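ADP-ribosylating toxin CARDS (Mycoplasma pneumoniae, PDB 4TLV) transfers ADP-ribose from NAD+ to multiple target proteins and causes vacuolation of mammalian cells, making it the main virulence factor of its bacterium. Local coordinates at residues A[318-323]-A[438-443]; A[354-357]-A[361-364]; A[124-129]-A[478-483]; A[59-64]-A[432-437]; A[377-382]-A[386-391]. All coordinates share one frame; numbering follows the deposited sequence.

Contacts 3 and 4 join different domains and contact 1 sits at the D2-D3 junction, whereas contacts 2 and 5 knit together the D2 domain. Contact 1, about 6 Å from the centre of the chain, is a hub: it touches the other four, and its segments meet contact 2 through Lys363 on Tyr320 O. Contacts 3 and 4 each bring an arginine of the ADP-ribosyltransferase domain onto a trefoil domain, contact 3 onto a serine hydroxyl of D3 and contact 4 onto a main-chain carbonyl of D2. Contact 4 is the one that is partly open, the rest being buried. Contact 2 relies on polar side chains gripping backbone, and contact 5, furthest out, adds an apolar pair and three waters.

Contact 1: A[318-323]-A[438-443]; sequences DVYQRI and STFFVD
Tyr320 and Phe440 mark the nearest approach of the two backbones, with 9.5 Å between CA atoms, so side chains and water bridge the gap. Residues 318-321 form a type I beta turn in the D2 domain, a beta trefoil, while 438-443 runs from the end of D2 into the first strand of D3, the second trefoil. Arg322 does most of the bridging. Its NH2 donates to Thr439 O over 2.9 Å, nearly straight at 163°, with the oxygen in the guanidinium plane and the nitrogen tilted from the carbonyl plane. Asp318 fixes the rotation of the same group: NE and NH2 both reach OD2 side-on, NE at 2.8 Å on the syn lone pair, in a salt bridge. Asp318 OD1 meanwhile accepts from Arg322 N at 3.0 Å, which ties the carboxylate to the backbone just after the turn. A bend at chi3 (-66°) helps put one face of the guanidinium against Tyr320 CG, which lies off-centre, toward the rim of that face. The Tyr320 side chain stands roughly perpendicular to that of Phe440, and its OH arrives at the edge of the phenylalanine ring, 3.4 Å from CD2. Water fills in on both flanks. One molecule joins Asp318 OD2 to Ser438 N; a second takes a hydrogen from Arg322 NH1 at 2.9 Å and another from Phe441 N, and is also bonded to Thr439 OG1.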
# COMPACT_ATOMS: atom_id res chain seq x y z
N ASP A 318 -8.31 -3.88 -5.14
CA ASP A 318 -6.96 -4.45 -5.03
C ASP A 318 -6.45 -4.56 -3.58
O ASP A 318 -7.14 -4.19 -2.64
CB ASP A 318 -5.95 -3.69 -5.92
CG ASP A 318 -5.59 -2.29 -5.38
OD1 ASP A 318 -5.77 -2.01 -4.18
OD2 ASP A 318 -5.09 -1.48 -6.18
N VAL A 319 -5.24 -5.09 -3.41
CA VAL A 319 -4.72 -5.39 -2.08
C VAL A 319 -4.29 -4.15 -1.30
O VAL A 319 -4.02 -4.24 -0.11
CB VAL A 319 -3.51 -6.35 -2.15
CG1 VAL A 319 -4.00 -7.79 -2.39
CG2 VAL A 319 -2.54 -5.88 -3.24
N TYR A 320 -4.25 -3.00 -1.98
CA TYR A 320 -4.06 -1.71 -1.28
C TYR A 320 -5.41 -1.16 -0.85
O TYR A 320 -5.50 -0.05 -0.33
CB TYR A 320 -3.35 -0.70 -2.20
CG TYR A 320 -1.95 -1.12 -2.55
CD1 TYR A 320 -0.92 -1.00 -1.63
CD2 TYR A 320 -1.65 -1.64 -3.79
CE1 TYR A 320 0.37 -1.41 -1.94
CE2 TYR A 320 -0.37 -2.05 -4.10
CZ TYR A 320 0.64 -1.93 -3.17
OH TYR A 320 1.92 -2.32 -3.49
N GLN A 321 -6.46 -1.96 -1.06
CA GLN A 321 -7.84 -1.57 -0.75
C GLN A 321 -8.48 -0.58 -1.73
O GLN A 321 -9.53 -0.01 -1.42
CB GLN A 321 -7.97 -1.05 0.70
CG GLN A 321 -7.63 -2.06 1.77
CD GLN A 321 -7.90 -1.54 3.19
OE1 GLN A 321 -6.83 -1.31 3.94
NE2 GLN A 321 -9.05 -1.34 3.59
N ARG A 322 -7.88 -0.39 -2.90
CA ARG A 322 -8.38 0.60 -3.84
C ARG A 322 -9.39 -0.03 -4.77
O ARG A 322 -9.27 -1.19 -5.15
CB ARG A 322 -7.24 1.19 -4.67
CG ARG A 322 -6.09 1.76 -3.82
CD ARG A 322 -4.95 2.25 -4.74
NE ARG A 322 -4.31 1.15 -5.45
CZ ARG A 322 -3.15 1.27 -6.10
NH1 ARG A 322 -2.52 2.44 -6.12
NH2 ARG A 322 -2.64 0.23 -6.77
N ILE A 323 -10.40 0.74 -5.14
CA ILE A 323 -11.31 0.30 -6.20
C ILE A 323 -10.90 1.03 -7.47
O ILE A 323 -11.08 2.25 -7.57
CB ILE A 323 -12.78 0.63 -5.84
CG1 ILE A 323 -13.16 -0.05 -4.52
CG2 ILE A 323 -13.72 0.22 -6.97
CD1 ILE A 323 -14.44 0.53 -3.87
N SER A 438 -2.04 -3.50 -9.95
CA SER A 438 -1.50 -3.37 -11.31
C SER A 438 -0.61 -2.15 -11.49
O SER A 438 0.16 -2.09 -12.45
CB SER A 438 -2.62 -3.36 -12.34
OG SER A 438 -3.34 -2.14 -12.28
N THR A 439 -0.75 -1.17 -10.60
CA THR A 439 0.17 -0.03 -10.57
C THR A 439 0.61 0.28 -9.15
O THR A 439 -0.09 -0.04 -8.18
CB THR A 439 -0.43 1.25 -11.20
OG1 THR A 439 -1.53 1.73 -10.40
CG2 THR A 439 -0.87 0.98 -12.67
N PHE A 440 1.77 0.90 -9.03
CA PHE A 440 2.41 1.07 -7.73
C PHE A 440 2.95 2.49 -7.56
O PHE A 440 4.14 2.70 -7.32
CB PHE A 440 3.53 0.04 -7.60
CG PHE A 440 3.05 -1.36 -7.83
CD1 PHE A 440 3.01 -1.91 -9.10
CD2 PHE A 440 2.61 -2.13 -6.77
CE1 PHE A 440 2.57 -3.20 -9.32
CE2 PHE A 440 2.16 -3.43 -6.98
CZ PHE A 440 2.12 -3.96 -8.25
N PHE A 441 2.06 3.47 -7.70
CA PHE A 441 2.43 4.88 -7.58
C PHE A 441 2.29 5.36 -6.14
O PHE A 441 1.27 5.10 -5.49
CB PHE A 441 1.51 5.76 -8.45
CG PHE A 441 1.40 5.31 -9.88
CD1 PHE A 441 2.46 4.68 -10.52
CD2 PHE A 441 0.23 5.56 -10.60
CE1 PHE A 441 2.35 4.28 -11.86
CE2 PHE A 441 0.12 5.18 -11.93
CZ PHE A 441 1.18 4.54 -12.56
N VAL A 442 3.31 6.06 -5.65
CA VAL A 442 3.24 6.71 -4.33
C VAL A 442 3.05 8.20 -4.52
O VAL A 442 3.75 8.82 -5.34
CB VAL A 442 4.54 6.52 -3.50
CG1 VAL A 442 4.39 7.19 -2.12
CG2 VAL A 442 4.88 5.05 -3.35
N ASP A 443 2.08 8.78 -3.82
CA ASP A 443 1.91 10.24 -3.82
C ASP A 443 3.00 10.84 -2.93
O ASP A 443 3.00 10.61 -1.72
CB ASP A 443 0.52 10.61 -3.30
CG ASP A 443 0.21 12.12 -3.41
OD1 ASP A 443 1.14 12.93 -3.61
OD2 ASP A 443 -0.97 12.49 -3.28
O HOH W 1 -4.05 -1.81 -8.84
O HOH W 2 -0.69 3.22 -8.17

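Contact 2: A[354-357]-A[361-364]; sequences VSAV and NQKW
Gln362 reaches across to Val354 and Ala356 with both ends of its amide, and this is the tight part of the contact. NE2 donates to Val354 O at 2.7 Å, and OE1 accepts from Ala356 N at 2.8 Å. The carboxamide thus serves two polar groups of the main chain on either side of Ser355, as a parallel strand would. The match is not perfect: NE2 stands 44° above the carbonyl plane of Val354, while Ala356 N sits only slightly off the carbonyl plane of OE1. With chi2 at 174° the chain runs straight beyond CG, delivering the amide end-on to the backbone. Two bonds fix its rotation, and NE2 also has a weak bond to Ser353 OG. All of this happens inside the beta trefoil of D2, in the connection between strands 348-354 and 364-368, which is folded back on itself. Towards Val357 the packing is looser, and water takes part. Lys363 runs out extended and then turns at chi4 (-52°), setting NZ 2.9 Å from Val357 O, again from above the carbonyl plane. A water sits between NZ and Ala356 O, receiving a hydrogen from the lysine and giving one to the oxygen at 2.8 Å. The third partner of NZ is Tyr320 O, in the turn next door.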
# COMPACT_ATOMS: atom_id res chain seq x y z
N VAL A 354 -5.83 9.80 -9.37
CA VAL A 354 -4.72 8.91 -9.73
C VAL A 354 -4.49 7.87 -8.63
O VAL A 354 -4.33 8.22 -7.46
CB VAL A 354 -3.44 9.72 -10.00
CG1 VAL A 354 -2.21 8.80 -10.18
CG2 VAL A 354 -3.62 10.58 -11.25
N SER A 355 -4.49 6.59 -9.00
CA SER A 355 -4.30 5.51 -8.03
C SER A 355 -2.98 5.66 -7.29
O SER A 355 -1.94 5.78 -7.92
CB SER A 355 -4.32 4.14 -8.73
OG SER A 355 -5.47 3.98 -9.55
N ALA A 356 -3.02 5.63 -5.96
CA ALA A 356 -1.82 5.86 -5.16
C ALA A 356 -1.85 4.89 -4.00
O ALA A 356 -2.87 4.77 -3.33
CB ALA A 356 -1.81 7.28 -4.60
N VAL A 357 -0.73 4.23 -3.74
CA VAL A 357 -0.72 3.17 -2.74
C VAL A 357 -0.82 3.69 -1.32
O VAL A 357 -1.16 2.94 -0.41
CB VAL A 357 0.51 2.25 -2.87
CG1 VAL A 357 0.49 1.53 -4.22
CG2 VAL A 357 1.80 3.04 -2.69
N ASN A 361 -7.62 8.10 1.46
CA ASN A 361 -8.94 8.39 0.90
C ASN A 361 -9.31 7.52 -0.32
O ASN A 361 -10.43 7.59 -0.80
CB ASN A 361 -9.13 9.89 0.61
CG ASN A 361 -8.16 10.43 -0.44
OD1 ASN A 361 -7.40 9.68 -1.06
ND2 ASN A 361 -8.19 11.76 -0.64
N GLN A 362 -8.38 6.68 -0.77
CA GLN A 362 -8.69 5.68 -1.80
C GLN A 362 -8.84 4.27 -1.24
O GLN A 362 -8.96 3.31 -2.00
CB GLN A 362 -7.62 5.66 -2.91
CG GLN A 362 -7.39 6.99 -3.64
CD GLN A 362 -6.22 6.92 -4.62
OE1 GLN A 362 -5.62 5.87 -4.83
NE2 GLN A 362 -5.90 8.05 -5.23
N LYS A 363 -8.84 4.13 0.08
CA LYS A 363 -8.95 2.80 0.68
C LYS A 363 -10.37 2.48 1.15
O LYS A 363 -11.03 3.31 1.79
CB LYS A 363 -7.93 2.63 1.80
CG LYS A 363 -6.46 2.78 1.31
CD LYS A 363 -5.48 2.34 2.40
CE LYS A 363 -4.02 2.57 2.00
NZ LYS A 363 -3.68 1.96 0.65
N TRP A 364 -10.83 1.27 0.82
CA TRP A 364 -12.21 0.84 1.05
C TRP A 364 -12.24 -0.54 1.69
O TRP A 364 -11.35 -1.35 1.44
CB TRP A 364 -12.95 0.76 -0.29
CG TRP A 364 -12.96 2.07 -1.03
CD1 TRP A 364 -12.07 2.48 -2.00
CD2 TRP A 364 -13.89 3.14 -0.86
NE1 TRP A 364 -12.40 3.74 -2.43
CE2 TRP A 364 -13.52 4.17 -1.75
CE3 TRP A 364 -15.02 3.33 -0.04
CZ2 TRP A 364 -14.23 5.38 -1.84
CZ3 TRP A 364 -15.74 4.54 -0.14
CH2 TRP A 364 -15.34 5.54 -1.04
O HOH W 3 -4.58 3.85 -1.26

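Contact 3: A[124-129]-A[478-483]; sequences ALRTSF and KTSKIF
Arg126 leaves the last turn of its helix and ends at Ser480 of D3. CB points toward the 478-483 segment, and the chain then stays extended from CG to NE, the side chain touching Leu100 and Arg93 of helix 92-104. Only the guanidinium meets the far side. CZ stops 3.9 Å short of Ser480 OG, and NH1 closes the gap, donating to that oxygen over 3.0 Å at 153°. The hydroxyl arrives at the edge of the guanidinium, tilted 16° from its plane. NH2, on the other branch, forms a salt bridge with Glu97 and a hydrogen bond with Tyr475 OH, so the group is gripped from its own domain and from D3 at once. Ser480 OG also bonds to Tyr549 OH, giving the arginine a partner that is itself held. One residue on, where Thr127 is the first to leave the helix, there is a plain apolar touch: its CG2 meets Lys478 CG at 4.0 Å, the two side chains lying crosswise. Thr127 OG1 turns back to Arg123 O, leaving the methyl to face the lysine. The whole contact therefore lies where the C-terminal end of helix 115-126 in the ADP-ribosyltransferase domain abuts the turn between strands 473-476 and 481-485 of the D3 trefoil, with helix 92-104 alongside.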
# COMPACT_ATOMS: atom_id res chain seq x y z
N ALA A 124 10.68 -6.45 -5.33
CA ALA A 124 9.65 -7.33 -4.79
C ALA A 124 8.99 -6.74 -3.53
O ALA A 124 7.77 -6.77 -3.41
CB ALA A 124 10.22 -8.70 -4.49
N LEU A 125 9.80 -6.21 -2.62
CA LEU A 125 9.26 -5.58 -1.40
C LEU A 125 8.34 -4.40 -1.75
O LEU A 125 7.30 -4.19 -1.13
CB LEU A 125 10.40 -5.08 -0.52
CG LEU A 125 10.05 -4.27 0.73
CD1 LEU A 125 9.14 -5.11 1.63
CD2 LEU A 125 11.34 -3.89 1.45
N ARG A 126 8.75 -3.63 -2.76
CA ARG A 126 8.05 -2.40 -3.17
C ARG A 126 6.72 -2.68 -3.84
O ARG A 126 5.79 -1.86 -3.80
CB ARG A 126 8.90 -1.63 -4.17
CG ARG A 126 10.04 -0.83 -3.55
CD ARG A 126 10.79 -0.14 -4.69
NE ARG A 126 11.53 1.02 -4.21
CZ ARG A 126 12.05 1.95 -5.00
NH1 ARG A 126 11.90 1.84 -6.32
NH2 ARG A 126 12.70 2.98 -4.47
N THR A 127 6.65 -3.81 -4.52
CA THR A 127 5.50 -4.10 -5.37
C THR A 127 4.75 -5.29 -4.77
O THR A 127 3.83 -5.10 -3.95
CB THR A 127 5.91 -4.27 -6.86
OG1 THR A 127 6.82 -5.37 -7.02
CG2 THR A 127 6.57 -2.99 -7.37
N SER A 128 5.20 -6.50 -5.08
CA SER A 128 4.54 -7.75 -4.66
C SER A 128 4.15 -7.87 -3.18
O SER A 128 3.03 -8.31 -2.88
CB SER A 128 5.39 -8.97 -5.06
OG SER A 128 5.60 -8.97 -6.46
N PHE A 129 5.07 -7.55 -2.27
CA PHE A 129 4.79 -7.72 -0.85
C PHE A 129 4.35 -6.45 -0.11
O PHE A 129 4.05 -6.51 1.07
CB PHE A 129 6.01 -8.29 -0.12
CG PHE A 129 6.50 -9.59 -0.69
CD1 PHE A 129 5.70 -10.72 -0.62
CD2 PHE A 129 7.75 -9.68 -1.28
CE1 PHE A 129 6.14 -11.95 -1.14
CE2 PHE A 129 8.20 -10.90 -1.80
CZ PHE A 129 7.39 -12.03 -1.73
N LYS A 478 7.74 0.78 -9.36
CA LYS A 478 8.25 -0.24 -10.29
C LYS A 478 9.57 0.18 -10.94
O LYS A 478 10.44 -0.65 -11.15
CB LYS A 478 7.24 -0.55 -11.41
CG LYS A 478 6.04 -1.37 -10.98
CD LYS A 478 5.07 -1.60 -12.17
CE LYS A 478 5.49 -2.78 -13.01
NZ LYS A 478 4.48 -3.09 -14.08
N THR A 479 9.69 1.46 -11.26
CA THR A 479 10.78 1.94 -12.10
C THR A 479 11.63 3.04 -11.47
O THR A 479 12.63 3.44 -12.05
CB THR A 479 10.26 2.50 -13.44
OG1 THR A 479 9.42 3.63 -13.18
CG2 THR A 479 9.47 1.43 -14.23
N SER A 480 11.23 3.52 -10.29
CA SER A 480 11.90 4.62 -9.59
C SER A 480 11.83 5.97 -10.31
O SER A 480 12.67 6.84 -10.08
CB SER A 480 13.38 4.29 -9.28
OG SER A 480 13.49 3.12 -8.47
N LYS A 481 10.84 6.16 -11.19
CA LYS A 481 10.67 7.45 -11.85
C LYS A 481 9.78 8.38 -11.01
O LYS A 481 8.98 7.92 -10.17
CB LYS A 481 10.12 7.28 -13.27
CG LYS A 481 11.02 6.45 -14.20
CD LYS A 481 10.65 6.64 -15.67
CE LYS A 481 9.28 6.03 -15.96
NZ LYS A 481 9.36 4.55 -15.80
N ILE A 482 9.96 9.68 -11.19
CA ILE A 482 9.12 10.67 -10.52
C ILE A 482 8.31 11.38 -11.59
O ILE A 482 8.86 11.80 -12.60
CB ILE A 482 9.97 11.68 -9.74
CG1 ILE A 482 10.54 11.00 -8.49
CG2 ILE A 482 9.15 12.90 -9.32
CD1 ILE A 482 11.63 11.81 -7.78
N PHE A 483 7.00 11.52 -11.36
CA PHE A 483 6.15 12.15 -12.38
C PHE A 483 5.12 13.12 -11.82
O PHE A 483 4.72 13.04 -10.65
CB PHE A 483 5.53 11.10 -13.33
CG PHE A 483 4.57 10.11 -12.66
CD1 PHE A 483 5.03 8.90 -12.16
CD2 PHE A 483 3.21 10.39 -12.58
CE1 PHE A 483 4.14 7.98 -11.57
CE2 PHE A 483 2.32 9.48 -12.01
CZ PHE A 483 2.79 8.27 -11.51

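Contact 4: A[59-64]-A[432-437]; sequences AIRFFG and VTMRAA
Met434 O takes two hydrogen bonds from a single side chain, Arg61. NE and NH2 each donate to it over 2.9 Å, approaching side-on so that the oxygen sits at the edge of the guanidinium, within 13° of its plane. The two nitrogens use the carbonyl differently. NE lies in the carbonyl plane on a lone pair, whereas NH2 comes in nearly along the C=O axis, at a C=O...N angle of 163°. Neither bond is very straight at the hydrogen, as expected when two donors of one guanidinium share one acceptor. Arg61 starts with CG opposite its backbone N and then kinks at chi2 (53°), which carries the chain toward Met434. Next to the polar grip, the methionine CB rests 3.8 Å from Arg61 NE and 4.0 Å from Arg61 CD. Beyond that point the two side chains run antiparallel past each other, and the methionine also touches Trp317. The rest of the guanidinium is occupied as well: NH1 bonds to Val220 O, and NH2 has a weak bond to Ser221 O, both in the region inferred to form the NAD+-binding pocket. A glycerol, probably from the crystallisation liquor, bonds to Met434 N and Ala436 O. With several main-chain carbonyls converging on one arginine, this is a domain-interface contact of arginine with backbone, in which Arg61, in the helix 56-60 region of the ADP-ribosyltransferase domain, grips the loop that follows the last strand of the D2 beta trefoil.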
# COMPACT_ATOMS: atom_id res chain seq x y z
N ALA A 59 -3.31 -7.54 7.47
CA ALA A 59 -2.94 -8.71 8.27
C ALA A 59 -3.76 -9.94 7.86
O ALA A 59 -3.28 -11.07 7.98
CB ALA A 59 -3.11 -8.45 9.77
N ILE A 60 -5.00 -9.73 7.43
CA ILE A 60 -5.90 -10.87 7.23
C ILE A 60 -6.03 -11.30 5.76
O ILE A 60 -6.62 -12.34 5.46
CB ILE A 60 -7.31 -10.63 7.85
CG1 ILE A 60 -8.09 -11.95 7.93
CG2 ILE A 60 -8.10 -9.64 7.03
CD1 ILE A 60 -9.33 -11.87 8.85
N ARG A 61 -5.44 -10.53 4.85
CA ARG A 61 -5.57 -10.85 3.42
C ARG A 61 -5.19 -12.30 3.06
O ARG A 61 -5.93 -12.97 2.31
CB ARG A 61 -4.78 -9.85 2.55
CG ARG A 61 -4.80 -10.14 1.02
CD ARG A 61 -6.22 -10.30 0.46
NE ARG A 61 -6.15 -10.68 -0.95
CZ ARG A 61 -5.94 -11.93 -1.38
NH1 ARG A 61 -5.80 -12.91 -0.50
NH2 ARG A 61 -5.86 -12.19 -2.69
N PHE A 62 -4.07 -12.80 3.59
CA PHE A 62 -3.62 -14.15 3.21
C PHE A 62 -4.69 -15.16 3.59
O PHE A 62 -4.85 -16.20 2.95
CB PHE A 62 -2.29 -14.54 3.90
CG PHE A 62 -2.46 -14.94 5.34
CD1 PHE A 62 -2.50 -13.98 6.35
CD2 PHE A 62 -2.60 -16.28 5.70
CE1 PHE A 62 -2.68 -14.33 7.69
CE2 PHE A 62 -2.77 -16.64 7.05
CZ PHE A 62 -2.81 -15.66 8.04
N PHE A 63 -5.42 -14.84 4.65
CA PHE A 63 -6.38 -15.76 5.24
C PHE A 63 -7.63 -15.93 4.34
O PHE A 63 -8.40 -16.88 4.52
CB PHE A 63 -6.75 -15.26 6.65
CG PHE A 63 -7.41 -16.30 7.51
CD1 PHE A 63 -6.72 -17.43 7.91
CD2 PHE A 63 -8.71 -16.12 7.95
CE1 PHE A 63 -7.33 -18.38 8.72
CE2 PHE A 63 -9.32 -17.06 8.75
CZ PHE A 63 -8.63 -18.20 9.14
N GLY A 64 -7.80 -15.03 3.38
CA GLY A 64 -8.86 -15.16 2.39
C GLY A 64 -8.49 -15.93 1.12
O GLY A 64 -9.17 -15.80 0.10
N VAL A 432 -15.62 -8.63 -4.59
CA VAL A 432 -15.53 -8.32 -3.17
C VAL A 432 -14.37 -9.02 -2.46
O VAL A 432 -14.42 -9.30 -1.26
CB VAL A 432 -16.88 -8.57 -2.45
CG1 VAL A 432 -17.96 -7.67 -3.07
CG2 VAL A 432 -17.27 -10.04 -2.54
N THR A 433 -13.30 -9.26 -3.22
CA THR A 433 -12.04 -9.78 -2.71
C THR A 433 -10.91 -8.90 -3.26
O THR A 433 -11.09 -8.23 -4.25
CB THR A 433 -11.80 -11.24 -3.14
OG1 THR A 433 -11.63 -11.29 -4.56
CG2 THR A 433 -13.00 -12.12 -2.75
N MET A 434 -9.75 -8.92 -2.62
CA MET A 434 -8.68 -8.02 -3.00
C MET A 434 -7.66 -8.71 -3.91
O MET A 434 -6.93 -9.60 -3.47
CB MET A 434 -8.00 -7.44 -1.74
CG MET A 434 -8.86 -6.43 -1.01
SD MET A 434 -8.21 -6.05 0.62
CE MET A 434 -9.03 -7.27 1.59
N ARG A 435 -7.61 -8.29 -5.17
CA ARG A 435 -6.75 -8.92 -6.16
C ARG A 435 -5.39 -8.21 -6.17
O ARG A 435 -5.26 -7.11 -5.62
CB ARG A 435 -7.37 -8.83 -7.56
CG ARG A 435 -7.39 -7.41 -8.17
CD ARG A 435 -7.62 -7.43 -9.72
NE ARG A 435 -8.90 -8.07 -10.05
CZ ARG A 435 -9.41 -8.19 -11.28
NH1 ARG A 435 -8.75 -7.68 -12.31
NH2 ARG A 435 -10.59 -8.79 -11.46
N ALA A 436 -4.40 -8.83 -6.79
CA ALA A 436 -3.09 -8.21 -6.91
C ALA A 436 -3.19 -6.86 -7.64
O ALA A 436 -4.02 -6.68 -8.52
CB ALA A 436 -2.10 -9.16 -7.63
N ALA A 437 -2.34 -5.92 -7.25
CA ALA A 437 -2.37 -4.58 -7.79
C ALA A 437 -1.70 -4.51 -9.16
O ALA A 437 -0.87 -5.35 -9.49
CB ALA A 437 -1.67 -3.62 -6.82

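Contact 5: A[377-382]-A[386-391]; sequences RVSSEL and TENGLF
The carboxamide of Asn388 works mainly through its edges, meeting Ser380 across the contact and Thr386 in its own segment. At one edge OD1 accepts from Ser380 N over 2.8 Å, on a lone pair in the carbonyl plane. At another, ND2 points straight at Thr386 O, 2.8 Å off and in the amide plane, and makes a weak bond to Ser380 O. Ser379 CB comes obliquely over one face, 3.6 Å from OD1, and Val405 and Leu383 touch the same side chain. With chi1 at 71°, CG stands between the backbone N and the carbonyl carbon, which turns the amide in towards strand 377-380. That strand and 388-391 belong to the D2 beta trefoil, but at 110° between their directions they cross steeply, and side chains and water do much of the joining. Ser379 OG donates to Asn388 O at 2.6 Å, tilted 34° from the carbonyl plane, and a water runs from the same hydroxyl to Asn388 N. Where the backbones come nearest, Gly389 CA makes a CH...O contact of 3.2 Å with Val378 O. Beyond it Leu390 CD1 packs on Val378 CB at 3.6 Å. Arg377 lays its CD near Asn388 O while its NE goes to Glu417 in a salt bridge. At the other end Ser380 OG accepts from Leu382 N, closing an ST turn.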
# COMPACT_ATOMS: atom_id res chain seq x y z
N ARG A 377 -21.45 -4.14 2.59
CA ARG A 377 -21.31 -2.73 2.90
C ARG A 377 -19.92 -2.28 2.49
O ARG A 377 -18.93 -2.98 2.72
CB ARG A 377 -21.52 -2.50 4.39
CG ARG A 377 -21.07 -1.12 4.92
CD ARG A 377 -21.51 -0.96 6.39
NE ARG A 377 -22.97 -0.86 6.50
CZ ARG A 377 -23.69 -1.31 7.52
NH1 ARG A 377 -23.11 -1.90 8.56
NH2 ARG A 377 -25.00 -1.15 7.51
N VAL A 378 -19.84 -1.13 1.85
CA VAL A 378 -18.56 -0.61 1.38
C VAL A 378 -18.23 0.63 2.20
O VAL A 378 -18.98 1.60 2.17
CB VAL A 378 -18.65 -0.26 -0.11
CG1 VAL A 378 -17.33 0.37 -0.62
CG2 VAL A 378 -18.97 -1.52 -0.91
N SER A 379 -17.13 0.58 2.94
CA SER A 379 -16.80 1.63 3.90
C SER A 379 -15.49 2.31 3.54
O SER A 379 -14.57 1.66 3.05
CB SER A 379 -16.70 1.05 5.32
OG SER A 379 -17.91 0.44 5.70
N SER A 380 -15.40 3.60 3.81
CA SER A 380 -14.15 4.33 3.58
C SER A 380 -13.20 4.31 4.79
O SER A 380 -13.63 4.58 5.92
CB SER A 380 -14.45 5.78 3.21
OG SER A 380 -13.24 6.52 3.12
N GLU A 381 -11.92 4.01 4.56
CA GLU A 381 -10.93 4.08 5.62
C GLU A 381 -10.71 5.52 6.09
O GLU A 381 -10.15 5.74 7.16
CB GLU A 381 -9.58 3.47 5.20
CG GLU A 381 -9.61 1.97 4.94
CD GLU A 381 -9.75 1.14 6.21
OE1 GLU A 381 -9.81 1.71 7.33
OE2 GLU A 381 -9.80 -0.10 6.09
N LEU A 382 -11.14 6.49 5.29
CA LEU A 382 -10.97 7.89 5.67
C LEU A 382 -11.76 8.22 6.95
O LEU A 382 -11.38 9.11 7.73
CB LEU A 382 -11.39 8.82 4.52
CG LEU A 382 -10.98 10.29 4.66
CD1 LEU A 382 -9.46 10.41 4.69
CD2 LEU A 382 -11.55 11.11 3.53
N THR A 386 -15.36 5.08 12.63
CA THR A 386 -16.76 5.44 12.46
C THR A 386 -17.44 4.55 11.42
O THR A 386 -17.07 4.57 10.25
CB THR A 386 -16.94 6.91 12.03
OG1 THR A 386 -16.41 7.78 13.03
CG2 THR A 386 -18.40 7.21 11.83
N GLU A 387 -18.43 3.79 11.85
CA GLU A 387 -19.15 2.92 10.93
C GLU A 387 -19.73 3.79 9.84
O GLU A 387 -20.33 4.84 10.12
CB GLU A 387 -20.24 2.15 11.65
CG GLU A 387 -19.72 1.18 12.70
CD GLU A 387 -20.83 0.38 13.35
OE1 GLU A 387 -21.99 0.84 13.33
OE2 GLU A 387 -20.53 -0.71 13.89
N ASN A 388 -19.55 3.38 8.59
CA ASN A 388 -19.95 4.19 7.46
C ASN A 388 -20.18 3.33 6.22
O ASN A 388 -19.84 2.14 6.19
CB ASN A 388 -18.89 5.26 7.19
CG ASN A 388 -17.59 4.68 6.62
OD1 ASN A 388 -17.43 4.61 5.41
ND2 ASN A 388 -16.67 4.28 7.50
N GLY A 389 -20.80 3.92 5.21
CA GLY A 389 -21.14 3.19 3.99
C GLY A 389 -21.38 4.11 2.81
O GLY A 389 -21.34 5.34 2.92
N LEU A 390 -21.66 3.50 1.66
CA LEU A 390 -21.97 4.26 0.46
C LEU A 390 -23.45 4.65 0.47
O LEU A 390 -24.29 3.88 0.94
CB LEU A 390 -21.68 3.43 -0.79
CG LEU A 390 -20.22 3.08 -1.10
CD1 LEU A 390 -20.17 2.16 -2.34
CD2 LEU A 390 -19.40 4.35 -1.33
N PHE A 391 -23.75 5.83 -0.07
CA PHE A 391 -25.13 6.35 -0.09
C PHE A 391 -25.44 7.03 -1.42
O PHE A 391 -24.55 7.52 -2.11
CB PHE A 391 -25.33 7.36 1.05
CG PHE A 391 -25.46 6.75 2.41
CD1 PHE A 391 -24.33 6.35 3.12
CD2 PHE A 391 -26.72 6.60 2.99
CE1 PHE A 391 -24.46 5.78 4.38
CE2 PHE A 391 -26.85 6.03 4.26
CZ PHE A 391 -25.72 5.62 4.96
O HOH W 4 -22.41 0.46 2.01
O HOH W 5 -18.16 0.80 8.62
O HOH W 6 -13.67 3.11 8.09